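Local coordinates for L-methionine gamma-lyase (Fusobacterium nucleatum subsp. nucleatum, PDB 6LXU), which belongs to the pyridoxal-phosphate-dependent enzymes of the Cys/Met metabolism family, which share a common fold with many aminotransferases, at residues Pro159-Leu164 with Asn188-Pro193; Gly312-Phe317 with Arg376-Leu381; Thr328-Leu333 with Thr347-Pro352; Lys334-Ala339 with Ile388-Gln393. All coordinates share one frame; numbering follows the deposited sequence.

Contact 1: Pro159-Leu164 with Asn188-Pro193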
loop_
_atom_site.group_PDB
_atom_site.type_symbol
_atom_site.label_atom_id
_atom_site.label_comp_id
_atom_site.label_asym_id
_atom_site.label_seq_id
_atom_site.Cartn_x
_atom_site.Cartn_y
_atom_site.Cartn_z
ATOM N N PRO A 159 6.246 13.996 29.660
ATOM C CA PRO A 159 6.786 15.350 29.544
ATOM C C PRO A 159 6.025 16.164 28.512
ATOM O O PRO A 159 5.440 15.583 27.597
ATOM C CB PRO A 159 8.237 15.113 29.089
ATOM C CG PRO A 159 8.525 13.683 29.392
ATOM C CD PRO A 159 7.213 12.987 29.210
ATOM N N ALA A 160 6.030 17.488 28.653
ATOM C CA ALA A 160 5.252 18.361 27.744
ATOM C C ALA A 160 6.075 19.544 27.271
ATOM O O ALA A 160 6.824 20.118 28.083
ATOM C CB ALA A 160 4.003 18.871 28.443
ATOM N N ASN A 161 5.886 19.928 25.991
ATOM C CA ASN A 161 6.563 21.066 25.295
ATOM C C ASN A 161 6.344 22.358 26.051
ATOM O O ASN A 161 5.347 22.451 26.748
ATOM C CB ASN A 161 5.946 21.336 23.897
ATOM C CG ASN A 161 6.154 20.214 22.890
ATOM O OD1 ASN A 161 7.294 19.911 22.495
ATOM N ND2 ASN A 161 5.041 19.664 22.378
ATOM N N PRO A 162 7.209 23.382 25.916
ATOM C CA PRO A 162 8.449 23.390 25.109
ATOM C C PRO A 162 9.741 23.144 25.921
ATOM O O PRO A 162 10.853 23.101 25.356
ATOM C CB PRO A 162 8.450 24.819 24.575
ATOM C CG PRO A 162 7.870 25.621 25.708
ATOM C CD PRO A 162 6.850 24.740 26.373
ATOM N N ASN A 163 9.569 23.012 27.231
ATOM C CA ASN A 163 10.641 22.843 28.198
ATOM C C ASN A 163 10.577 21.471 28.883
ATOM O O ASN A 163 11.184 21.280 29.931
ATOM C CB ASN A 163 10.585 23.972 29.260
ATOM C CG ASN A 163 10.919 25.364 28.707
ATOM O OD1 ASN A 163 11.495 25.527 27.631
ATOM N ND2 ASN A 163 10.629 26.387 29.510
ATOM N N LEU A 164 9.868 20.512 28.285
ATOM C CA LEU A 164 9.775 19.139 28.815
ATOM C C LEU A 164 9.351 19.116 30.290
ATOM O O LEU A 164 9.937 18.438 31.142
ATOM C CB LEU A 164 11.055 18.343 28.547
ATOM C CG LEU A 164 11.312 18.189 27.034
ATOM C CD1 LEU A 164 12.665 17.563 26.762
ATOM C CD2 LEU A 164 10.227 17.393 26.324
ATOM N N ASN A 188 0.257 10.327 26.490
ATOM C CA ASN A 188 1.502 9.609 26.770
ATOM C C ASN A 188 2.408 9.494 25.539
ATOM O O ASN A 188 3.272 8.621 25.482
ATOM C CB ASN A 188 1.163 8.212 27.323
ATOM C CG ASN A 188 2.311 7.555 28.078
ATOM O OD1 ASN A 188 3.064 8.234 28.778
ATOM N ND2 ASN A 188 2.434 6.227 27.948
ATOM N N THR A 189 2.223 10.396 24.573
ATOM C CA THR A 189 2.962 10.350 23.305
ATOM C C THR A 189 4.479 10.367 23.490
ATOM O O THR A 189 5.182 9.515 22.961
ATOM C CB THR A 189 2.542 11.515 22.393
ATOM O OG1 THR A 189 1.154 11.388 22.059
ATOM C CG2 THR A 189 3.335 11.536 21.107
ATOM N N PHE A 190 4.986 11.371 24.208
ATOM C CA PHE A 190 6.437 11.553 24.316
ATOM C C PHE A 190 7.112 10.410 25.049
ATOM O O PHE A 190 8.189 9.959 24.672
ATOM C CB PHE A 190 6.773 12.846 25.072
ATOM C CG PHE A 190 6.753 14.111 24.250
ATOM C CD1 PHE A 190 6.050 14.237 23.044
ATOM C CD2 PHE A 190 7.480 15.201 24.700
ATOM C CE1 PHE A 190 6.054 15.433 22.330
ATOM C CE2 PHE A 190 7.488 16.400 23.994
ATOM C CZ PHE A 190 6.781 16.508 22.806
ATOM N N ALA A 191 6.498 9.974 26.152
ATOM C CA ALA A 191 7.117 8.961 26.996
ATOM C C ALA A 191 7.001 7.573 26.394
ATOM O O ALA A 191 7.953 6.789 26.445
ATOM C CB ALA A 191 6.509 8.981 28.385
ATOM N N THR A 192 5.825 7.272 25.844
ATOM C CA THR A 192 5.482 5.958 25.293
ATOM C C THR A 192 5.359 4.921 26.408
ATOM O O THR A 192 5.883 5.128 27.510
ATOM C CB THR A 192 6.486 5.417 24.235
ATOM O OG1 THR A 192 7.565 4.714 24.883
ATOM C CG2 THR A 192 7.041 6.497 23.317
ATOM N N PRO A 193 4.731 3.772 26.121
ATOM C CA PRO A 193 4.701 2.725 27.156
ATOM C C PRO A 193 6.040 2.068 27.451
ATOM O O PRO A 193 6.130 1.318 28.436
ATOM C CB PRO A 193 3.680 1.720 26.631
ATOM C CG PRO A 193 3.585 1.989 25.183
ATOM C CD PRO A 193 3.842 3.446 24.990
#
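Phe190 and Asn161 meet through similar first torsions: CG of Phe190 lies anti to its carbonyl carbon (chi1 -83°), and CG of Asn161 does likewise (chi1 -66°). The phenyl ring of Phe190 thereby extends end-on into the bend of the loop 159-164. Its tip meets the amide of Asn161, with CZ of Phe190 3.5 Å from OD1 of Asn161. OD1 lies at the ring edge and in its plane, while the amide as a whole stands nearly upright to the ring, the two planes being 83° apart. Further round the same rim, Leu164 places its CD2 3.7 Å from CE2 of Phe190, again at the edge, the two side chains crossing at about a right angle. Near the base of the side chain lies Pro159, which follows a cis peptide bond. The carbonyl O of Pro159 comes obliquely to within 3.6 Å of CD2 of Phe190, and CD of Pro159 rests 4.2 Å from CB of Phe190 and equally far from CB of Ala191. Both segments follow the C-terminal ends of neighbouring parallel strands, 151-157 and 183-187, in the large sheet, so the contact joins two successive loops on one rim of it. OD1 of Asn161 is hydrogen-bonded to NH1 of Arg376, and Phe190 also packs on that arginine and on Leu342. The contact therefore rests on van der Waals packing, without a hydrogen bond across it; OD1 of Asn161 probably suits the weakly positive C-H rim of the ring while Arg376 supplies its hydrogen bond.

Contact 2: Gly312-Phe317 with Arg376-Leu381. With NO3 (nitrate ion), chain C.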
loop_
_atom_site.group_PDB
_atom_site.type_symbol
_atom_site.label_atom_id
_atom_site.label_comp_id
_atom_site.label_asym_id
_atom_site.label_seq_id
_atom_site.Cartn_x
_atom_site.Cartn_y
_atom_site.Cartn_z
ATOM N N GLY A 312 13.631 9.731 28.082
ATOM C CA GLY A 312 13.127 10.133 26.785
ATOM C C GLY A 312 14.166 10.507 25.770
ATOM O O GLY A 312 15.369 10.536 26.041
ATOM N N ALA A 313 13.682 10.772 24.564
ATOM C CA ALA A 313 14.553 11.104 23.454
ATOM C C ALA A 313 14.256 12.468 22.856
ATOM O O ALA A 313 14.765 12.801 21.784
ATOM C CB ALA A 313 14.493 10.001 22.422
ATOM N N MET A 314 13.456 13.269 23.567
ATOM C CA MET A 314 13.279 14.680 23.246
ATOM C C MET A 314 14.239 15.493 24.094
ATOM O O MET A 314 14.435 15.199 25.290
ATOM C CB MET A 314 11.853 15.120 23.527
ATOM C CG MET A 314 10.833 14.441 22.626
ATOM S SD MET A 314 11.078 14.686 20.859
ATOM C CE MET A 314 11.008 16.467 20.694
ATOM N N ILE A 315 14.845 16.500 23.484
ATOM C CA ILE A 315 15.746 17.425 24.199
ATOM C C ILE A 315 15.411 18.808 23.700
ATOM O O ILE A 315 15.343 19.015 22.479
ATOM C CB ILE A 315 17.231 17.171 23.888
ATOM C CG1 ILE A 315 17.625 15.703 24.102
ATOM C CG2 ILE A 315 18.094 18.099 24.747
ATOM C CD1 ILE A 315 18.974 15.348 23.524
ATOM N N SER A 316 15.233 19.775 24.593
ATOM C CA SER A 316 15.252 21.167 24.150
ATOM C C SER A 316 16.435 21.864 24.787
ATOM O O SER A 316 16.945 21.441 25.823
ATOM C CB SER A 316 13.964 21.897 24.465
ATOM O OG SER A 316 12.899 21.304 23.756
ATOM N N PHE A 317 16.901 22.921 24.149
ATOM C CA PHE A 317 18.054 23.626 24.696
ATOM C C PHE A 317 18.023 25.064 24.241
ATOM O O PHE A 317 17.457 25.398 23.206
ATOM C CB PHE A 317 19.377 22.926 24.342
ATOM C CG PHE A 317 19.625 22.740 22.864
ATOM C CD1 PHE A 317 19.117 21.634 22.175
ATOM C CD2 PHE A 317 20.419 23.641 22.164
ATOM C CE1 PHE A 317 19.378 21.460 20.823
ATOM C CE2 PHE A 317 20.682 23.470 20.814
ATOM C CZ PHE A 317 20.157 22.376 20.139
ATOM N N ARG A 376 14.395 22.671 19.688
ATOM C CA ARG A 376 13.811 21.371 20.057
ATOM C C ARG A 376 14.363 20.279 19.144
ATOM O O ARG A 376 14.278 20.387 17.917
ATOM C CB ARG A 376 12.292 21.391 19.951
ATOM C CG ARG A 376 11.662 20.232 20.705
ATOM C CD ARG A 376 10.179 20.096 20.482
ATOM N NE ARG A 376 9.929 19.321 19.282
ATOM C CZ ARG A 376 8.809 18.656 19.008
ATOM N NH1 ARG A 376 7.771 18.678 19.860
ATOM N NH2 ARG A 376 8.716 17.966 17.880
ATOM N N LEU A 377 14.930 19.248 19.755
ATOM C CA LEU A 377 15.562 18.153 19.043
ATOM C C LEU A 377 14.844 16.836 19.347
ATOM O O LEU A 377 14.706 16.437 20.513
ATOM C CB LEU A 377 17.017 18.067 19.488
ATOM C CG LEU A 377 17.896 17.033 18.807
ATOM C CD1 LEU A 377 18.118 17.384 17.353
ATOM C CD2 LEU A 377 19.236 16.930 19.523
ATOM N N SER A 378 14.375 16.163 18.288
ATOM C CA SER A 378 13.875 14.783 18.377
ATOM C C SER A 378 15.016 13.869 17.958
ATOM O O SER A 378 15.360 13.796 16.769
ATOM C CB SER A 378 12.681 14.594 17.454
ATOM O OG SER A 378 12.300 13.223 17.408
ATOM N N VAL A 379 15.639 13.213 18.919
ATOM C CA VAL A 379 16.805 12.401 18.632
ATOM C C VAL A 379 16.380 11.113 17.911
ATOM O O VAL A 379 15.515 10.380 18.403
ATOM C CB VAL A 379 17.553 12.056 19.935
ATOM C CG1 VAL A 379 18.715 11.105 19.685
ATOM C CG2 VAL A 379 18.044 13.330 20.627
ATOM N N GLY A 380 17.005 10.861 16.762
ATOM C CA GLY A 380 16.733 9.674 15.963
ATOM C C GLY A 380 17.653 8.519 16.288
ATOM O O GLY A 380 18.216 8.434 17.383
ATOM N N LEU A 381 17.781 7.619 15.311
ATOM C CA LEU A 381 18.479 6.339 15.471
ATOM C C LEU A 381 19.825 6.287 14.760
ATOM O O LEU A 381 20.470 5.250 14.745
ATOM C CB LEU A 381 17.580 5.204 14.967
ATOM C CG LEU A 381 16.201 5.112 15.612
ATOM C CD1 LEU A 381 15.406 3.958 15.028
ATOM C CD2 LEU A 381 16.299 4.987 17.120
HETATM N N NO3 C . 5.640 18.757 16.972
HETATM O O1 NO3 C . 5.791 17.546 17.010
HETATM O O2 NO3 C . 4.925 19.321 17.850
HETATM O O3 NO3 C . 6.199 19.440 16.065
HETATM O O HOH W 1 12.938 11.235 19.275
#
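An antiparallel strand pair in the smaller, mixed sheet brings 314-317 against 376-378, the short strand axes running 4.7 Å apart at closest approach. Ile315 and Leu377 form the hydrogen-bonded pair. Leu377 N donates to Ile315 O at 2.8 Å, and Ile315 N returns a bond to Leu377 O at 3.0 Å. Just beyond the strand ends, Val379 N reaches Ala313 O, also at 3.0 Å. The flanking pairs, Met314 with Ser378 and Ser316 with Arg376, are non-hydrogen-bonded and place their side chains on one face. There Met314, with chi2 and chi3 both near -60°, folds back on itself, and its methyl CE comes 3.4 Å from NE of Arg376. CE lies over a face of the guanidinium, offset toward its rim, while SD of Met314 packs 3.8 Å from CB of Ser378. On the same face OG of Ser316 lies beside CG of Arg376 and is hydrogen-bonded to O of Pro162. The outer end of the arginine has polar partners: NH1 bonds Asn161, and NH2 makes a weak bond of 3.1 Å to O1 of a nitrate ion, probably from the crystallisation liquor; the ion is also bonded by Ser341 N, consistent with a small anion-accepting pocket. The other face is apolar, with CD1 of Ile315 3.7 Å from CG2 of Val379 and the edge of the Phe317 ring against CB of Leu377. Helix 263-282 covers that apolar face through Val278 against Ile315 and Asn273 against Val379. Within the sheet, strand 287-291 flanks 314-319 on its other side, and strand 348-350 flanks 374-378.

Contact 3: Thr328-Leu333 with Thr347-Pro352. With NO3 (nitrate ion), chain C.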
loop_
_atom_site.group_PDB
_atom_site.type_symbol
_atom_site.label_atom_id
_atom_site.label_comp_id
_atom_site.label_asym_id
_atom_site.label_seq_id
_atom_site.Cartn_x
_atom_site.Cartn_y
_atom_site.Cartn_z
ATOM N N THR A 328 21.149 30.122 12.471
ATOM C CA THR A 328 22.460 29.759 11.975
ATOM C C THR A 328 22.776 28.285 12.243
ATOM O O THR A 328 23.278 27.600 11.356
ATOM C CB THR A 328 23.554 30.682 12.553
ATOM O OG1 THR A 328 23.328 32.013 12.068
ATOM C CG2 THR A 328 24.944 30.223 12.138
ATOM N N LEU A 329 22.504 27.819 13.461
ATOM C CA LEU A 329 22.698 26.411 13.777
ATOM C C LEU A 329 21.920 25.530 12.798
ATOM O O LEU A 329 22.500 24.693 12.110
ATOM C CB LEU A 329 22.250 26.084 15.209
ATOM C CG LEU A 329 22.281 24.587 15.567
ATOM C CD1 LEU A 329 23.683 24.023 15.448
ATOM C CD2 LEU A 329 21.706 24.340 16.950
ATOM N N LEU A 330 20.612 25.743 12.730
ATOM C CA LEU A 330 19.770 24.855 11.926
ATOM C C LEU A 330 20.115 24.911 10.457
ATOM O O LEU A 330 20.164 23.877 9.789
ATOM C CB LEU A 330 18.294 25.142 12.128
ATOM C CG LEU A 330 17.669 24.336 13.265
ATOM C CD1 LEU A 330 18.266 24.650 14.632
ATOM C CD2 LEU A 330 16.176 24.575 13.292
ATOM N N ASN A 331 20.391 26.111 9.942
ATOM C CA ASN A 331 20.706 26.263 8.516
ATOM C C ASN A 331 22.013 25.600 8.087
ATOM O O ASN A 331 22.222 25.376 6.893
ATOM C CB ASN A 331 20.691 27.738 8.116
ATOM C CG ASN A 331 19.293 28.317 8.111
ATOM O OD1 ASN A 331 18.303 27.582 8.128
ATOM N ND2 ASN A 331 19.197 29.638 8.111
ATOM N N ASN A 332 22.883 25.276 9.040
ATOM C CA ASN A 332 24.148 24.598 8.758
ATOM C C ASN A 332 24.145 23.091 8.984
ATOM O O ASN A 332 25.137 22.430 8.678
ATOM C CB ASN A 332 25.269 25.246 9.574
ATOM C CG ASN A 332 25.768 26.512 8.936
ATOM O OD1 ASN A 332 26.570 26.454 8.006
ATOM N ND2 ASN A 332 25.293 27.654 9.411
ATOM N N LEU A 333 23.053 22.542 9.525
ATOM C CA LEU A 333 23.013 21.097 9.800
ATOM C C LEU A 333 22.815 20.310 8.517
ATOM O O LEU A 333 22.070 20.731 7.633
ATOM C CB LEU A 333 21.936 20.763 10.830
ATOM C CG LEU A 333 22.167 21.410 12.204
ATOM C CD1 LEU A 333 20.969 21.197 13.123
ATOM C CD2 LEU A 333 23.444 20.901 12.843
ATOM N N THR A 347 16.737 11.966 12.885
ATOM C CA THR A 347 16.766 13.072 13.845
ATOM C C THR A 347 16.095 14.295 13.227
ATOM O O THR A 347 16.411 14.664 12.086
ATOM C CB THR A 347 18.211 13.384 14.258
ATOM O OG1 THR A 347 18.726 12.289 15.008
ATOM C CG2 THR A 347 18.311 14.614 15.120
ATOM N N LEU A 348 15.183 14.909 13.979
ATOM C CA LEU A 348 14.473 16.107 13.536
ATOM C C LEU A 348 14.784 17.252 14.485
ATOM O O LEU A 348 15.013 17.042 15.677
ATOM C CB LEU A 348 12.965 15.874 13.508
ATOM C CG LEU A 348 12.448 14.682 12.715
ATOM C CD1 LEU A 348 10.941 14.615 12.788
ATOM C CD2 LEU A 348 12.919 14.716 11.264
ATOM N N ILE A 349 14.732 18.463 13.956
ATOM C CA ILE A 349 15.073 19.642 14.756
ATOM C C ILE A 349 14.238 20.829 14.302
ATOM O O ILE A 349 13.903 20.957 13.114
ATOM C CB ILE A 349 16.589 19.907 14.683
ATOM C CG1 ILE A 349 17.067 20.876 15.777
ATOM C CG2 ILE A 349 17.020 20.377 13.305
ATOM C CD1 ILE A 349 18.570 21.017 15.837
ATOM N N GLN A 350 13.878 21.694 15.253
ATOM C CA GLN A 350 13.128 22.909 14.964
ATOM C C GLN A 350 13.560 24.030 15.905
ATOM O O GLN A 350 13.976 23.768 17.036
ATOM C CB GLN A 350 11.625 22.662 15.099
ATOM C CG GLN A 350 11.180 21.984 16.377
ATOM C CD GLN A 350 9.674 21.912 16.461
ATOM O OE1 GLN A 350 9.039 22.837 16.946
ATOM N NE2 GLN A 350 9.093 20.813 15.981
ATOM N N HIS A 351 13.408 25.266 15.437
ATOM C CA HIS A 351 13.708 26.481 16.195
ATOM C C HIS A 351 12.393 27.243 16.242
ATOM O O HIS A 351 12.072 27.966 15.294
ATOM C CB HIS A 351 14.807 27.258 15.477
ATOM C CG HIS A 351 15.111 28.588 16.091
ATOM N ND1 HIS A 351 15.149 29.754 15.354
ATOM C CD2 HIS A 351 15.408 28.927 17.366
ATOM C CE1 HIS A 351 15.464 30.755 16.161
ATOM N NE2 HIS A 351 15.620 30.282 17.383
ATOM N N PRO A 352 11.591 27.041 17.304
ATOM C CA PRO A 352 10.230 27.575 17.257
ATOM C C PRO A 352 10.124 29.079 16.983
ATOM O O PRO A 352 9.205 29.506 16.267
ATOM C CB PRO A 352 9.662 27.220 18.625
ATOM C CG PRO A 352 10.403 26.011 19.041
ATOM C CD PRO A 352 11.764 26.106 18.435
HETATM N N NO3 C . 5.640 18.757 16.972
HETATM O O1 NO3 C . 5.791 17.546 17.010
HETATM O O2 NO3 C . 4.925 19.321 17.850
HETATM O O3 NO3 C . 6.199 19.440 16.065
#
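Leu330, near the end of helix 322-332, and Leu333, just after it, close on Ile349 of strand 348-350, a helix packed on the smaller mixed sheet of this PLP-dependent fold. The innermost contact is a cluster of methyl groups. CD1 of Ile349 touches CD1 of Leu333 at 3.6 Å and CD1 of Leu330 at 3.8 Å, so one methyl is held by both leucines. Leu333 crosses Ile349 at about a right angle, whereas Leu330 meets it at a slant. The other branch of Leu330 reaches along the strand, its CD2 lying 3.6 Å from the backbone N of His351 and 3.7 Å from CB of that residue. Ile349 carries its CG1 anti to the backbone N (chi1 -165°) and continues extended to CD1, which sends the methyl out from the strand into the pair of leucines. Around this first shell, Val375 of strand 374-378 and Leu338 of strand 337-338 each pack against both Leu330 and Ile349. His351 turns its ring away from the helix, where ND1 is bonded to Ser354 and NE2 to the backbone oxygen of Asp372. Gln350 points away from the helix; its NE2 may bond a nitrate ion, a contact left doubtful by a second conformer. The third subunit, another copy of the protein, meets the helix at Asn331, which bonds Ala43 and Glu44 of that subunit. Asn332 folds its amide back along the helix, and ND2 of Asn332 donates an almost straight bond of 2.8 Å (172°) to the carbonyl O of Thr328.

Contact 4: Lys334-Ala339 with Ile388-Gln393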
loop_
_atom_site.group_PDB
_atom_site.type_symbol
_atom_site.label_atom_id
_atom_site.label_comp_id
_atom_site.label_asym_id
_atom_site.label_seq_id
_atom_site.Cartn_x
_atom_site.Cartn_y
_atom_site.Cartn_z
ATOM N N LYS A 334 23.524 19.192 8.424
ATOM C CA LYS A 334 23.505 18.315 7.250
ATOM C C LYS A 334 22.869 16.949 7.488
ATOM O O LYS A 334 22.469 16.293 6.519
ATOM C CB LYS A 334 24.930 18.108 6.731
ATOM C CG LYS A 334 25.702 19.385 6.408
ATOM C CD LYS A 334 24.973 20.252 5.395
ATOM C CE LYS A 334 25.846 21.370 4.839
ATOM N NZ LYS A 334 26.169 22.393 5.867
ATOM N N LEU A 335 22.770 16.521 8.740
ATOM C CA LEU A 335 22.215 15.214 9.074
ATOM C C LEU A 335 20.841 15.385 9.714
ATOM O O LEU A 335 19.868 14.764 9.267
ATOM C CB LEU A 335 23.169 14.444 9.986
ATOM C CG LEU A 335 22.760 13.009 10.325
ATOM C CD1 LEU A 335 22.618 12.181 9.057
ATOM C CD2 LEU A 335 23.766 12.389 11.281
ATOM N N CYS A 336 20.751 16.221 10.748
ATOM C CA CYS A 336 19.478 16.548 11.365
ATOM C C CYS A 336 18.594 17.235 10.338
ATOM O O CYS A 336 19.076 18.096 9.587
ATOM C CB CYS A 336 19.703 17.512 12.521
ATOM S SG CYS A 336 20.828 16.942 13.821
ATOM N N SER A 337 17.307 16.892 10.314
ATOM C CA SER A 337 16.372 17.451 9.335
ATOM C C SER A 337 15.487 18.499 9.971
ATOM O O SER A 337 14.984 18.309 11.077
ATOM C CB SER A 337 15.502 16.342 8.750
ATOM O OG SER A 337 16.276 15.397 8.010
ATOM N N LEU A 338 15.256 19.584 9.231
ATOM C CA LEU A 338 14.440 20.701 9.693
ATOM C C LEU A 338 12.978 20.365 9.414
ATOM O O LEU A 338 12.572 20.329 8.255
ATOM C CB LEU A 338 14.849 21.990 8.966
ATOM C CG LEU A 338 16.347 22.309 8.891
ATOM C CD1 LEU A 338 16.586 23.693 8.297
ATOM C CD2 LEU A 338 16.953 22.189 10.277
ATOM N N ALA A 339 12.197 20.102 10.462
ATOM C CA ALA A 339 10.818 19.626 10.275
ATOM C C ALA A 339 10.108 19.645 11.589
ATOM O O ALA A 339 10.756 19.607 12.633
ATOM C CB ALA A 339 10.806 18.202 9.734
ATOM N N ILE A 388 26.200 13.932 16.828
ATOM C CA ILE A 388 27.031 14.888 17.566
ATOM C C ILE A 388 27.975 15.646 16.637
ATOM O O ILE A 388 28.120 16.861 16.791
ATOM C CB ILE A 388 27.752 14.211 18.745
ATOM C CG1 ILE A 388 26.708 13.865 19.819
ATOM C CG2 ILE A 388 28.825 15.135 19.331
ATOM C CD1 ILE A 388 27.202 13.055 20.999
ATOM N N ALA A 389 28.589 14.973 15.672
ATOM C CA ALA A 389 29.469 15.682 14.734
ATOM C C ALA A 389 28.705 16.749 13.964
ATOM O O ALA A 389 29.223 17.855 13.726
ATOM C CB ALA A 389 30.145 14.701 13.791
ATOM N N ASP A 390 27.466 16.446 13.579
ATOM C CA ASP A 390 26.649 17.411 12.868
ATOM C C ASP A 390 26.319 18.612 13.756
ATOM O O ASP A 390 26.483 19.751 13.336
ATOM C CB ASP A 390 25.365 16.735 12.349
ATOM C CG ASP A 390 24.572 17.595 11.399
ATOM O OD1 ASP A 390 25.194 18.306 10.564
ATOM O OD2 ASP A 390 23.318 17.523 11.430
ATOM N N LEU A 391 25.835 18.359 14.963
ATOM C CA LEU A 391 25.568 19.457 15.899
ATOM C C LEU A 391 26.830 20.270 16.192
ATOM O O LEU A 391 26.771 21.506 16.230
ATOM C CB LEU A 391 24.986 18.918 17.195
ATOM C CG LEU A 391 23.599 18.270 17.094
ATOM C CD1 LEU A 391 23.268 17.519 18.370
ATOM C CD2 LEU A 391 22.533 19.303 16.783
ATOM N N GLU A 392 27.952 19.587 16.389
ATOM C CA GLU A 392 29.214 20.267 16.697
ATOM C C GLU A 392 29.625 21.210 15.576
ATOM O O GLU A 392 29.956 22.377 15.856
ATOM C CB GLU A 392 30.315 19.249 16.992
ATOM C CG GLU A 392 31.719 19.821 17.211
ATOM C CD GLU A 392 31.821 20.849 18.317
ATOM O OE1 GLU A 392 30.938 20.918 19.206
ATOM O OE2 GLU A 392 32.815 21.616 18.296
ATOM N N GLN A 393 29.608 20.754 14.324
ATOM C CA GLN A 393 29.996 21.635 13.216
ATOM C C GLN A 393 29.018 22.787 13.046
ATOM O O GLN A 393 29.433 23.905 12.736
ATOM C CB GLN A 393 30.257 20.867 11.908
ATOM C CG GLN A 393 29.042 20.227 11.238
ATOM C CD GLN A 393 28.167 21.196 10.470
ATOM O OE1 GLN A 393 28.623 22.249 10.000
ATOM N NE2 GLN A 393 26.893 20.849 10.328
#
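Asp390 points its carboxylate from helix 384-396 straight at the backbone of Lys334, Leu335 and Cys336, with CG anti to its own N (chi1 -170°). Three consecutive backbone N-H groups converge on it. Lys334 N meets OD1 of Asp390 at 2.9 Å on its syn lone pair, in an almost straight bond (175°). OD2 of Asp390 takes two donors from one face of the carboxylate: Leu335 N at 2.9 Å comes from well above the plane, 58° out of it, whereas Cys336 N at 3.0 Å arrives nearly along the C-O axis. From within the helix, NE2 of Gln393 adds a fourth bond, 3.1 Å to OD1 of Asp390, and also bonds the backbone O of Asn332. Each carboxylate oxygen is thus gripped twice, which fixes its rotation and would be expected to stabilise the charged form. Lys334 sends NZ to Asn332, and its charge stays 6.3 Å from OD1 of Asp390. Beside these bonds, SG of Cys336 rests 4.2 Å from CD2 of Leu391, one helix residue further on. The contact joins the turn between helix 322-332 and strand 337-338 to the C-terminal helix. That helix leans with Ile388 on helix 263-282, while strand 337-338 pairs with strand 348-350 and meets the third subunit, another copy of the protein, at Ser337 and Leu338.

In the fold
Along the chain contact 1 comes first and is complete before contact 2 begins; contact 3 is nested within the loop closed by contact 2, and contact 4 crosses both. Contact 1 belongs to the rim of the large seven-stranded sheet, whereas the other three share the smaller sheet, in which strands 314-319, 374-378, 348-350 and 337-338 lie side by side. Contacts 3 and 4 are closest, their centres about 7 Å apart, and each lies about 12 Å from contact 2. Contact 1 is about 11 Å from contact 2, centre to centre, and meets it chiefly through Asn161 and Arg376, so a loop of the large sheet is tied directly to strand 374-378 of the smaller one.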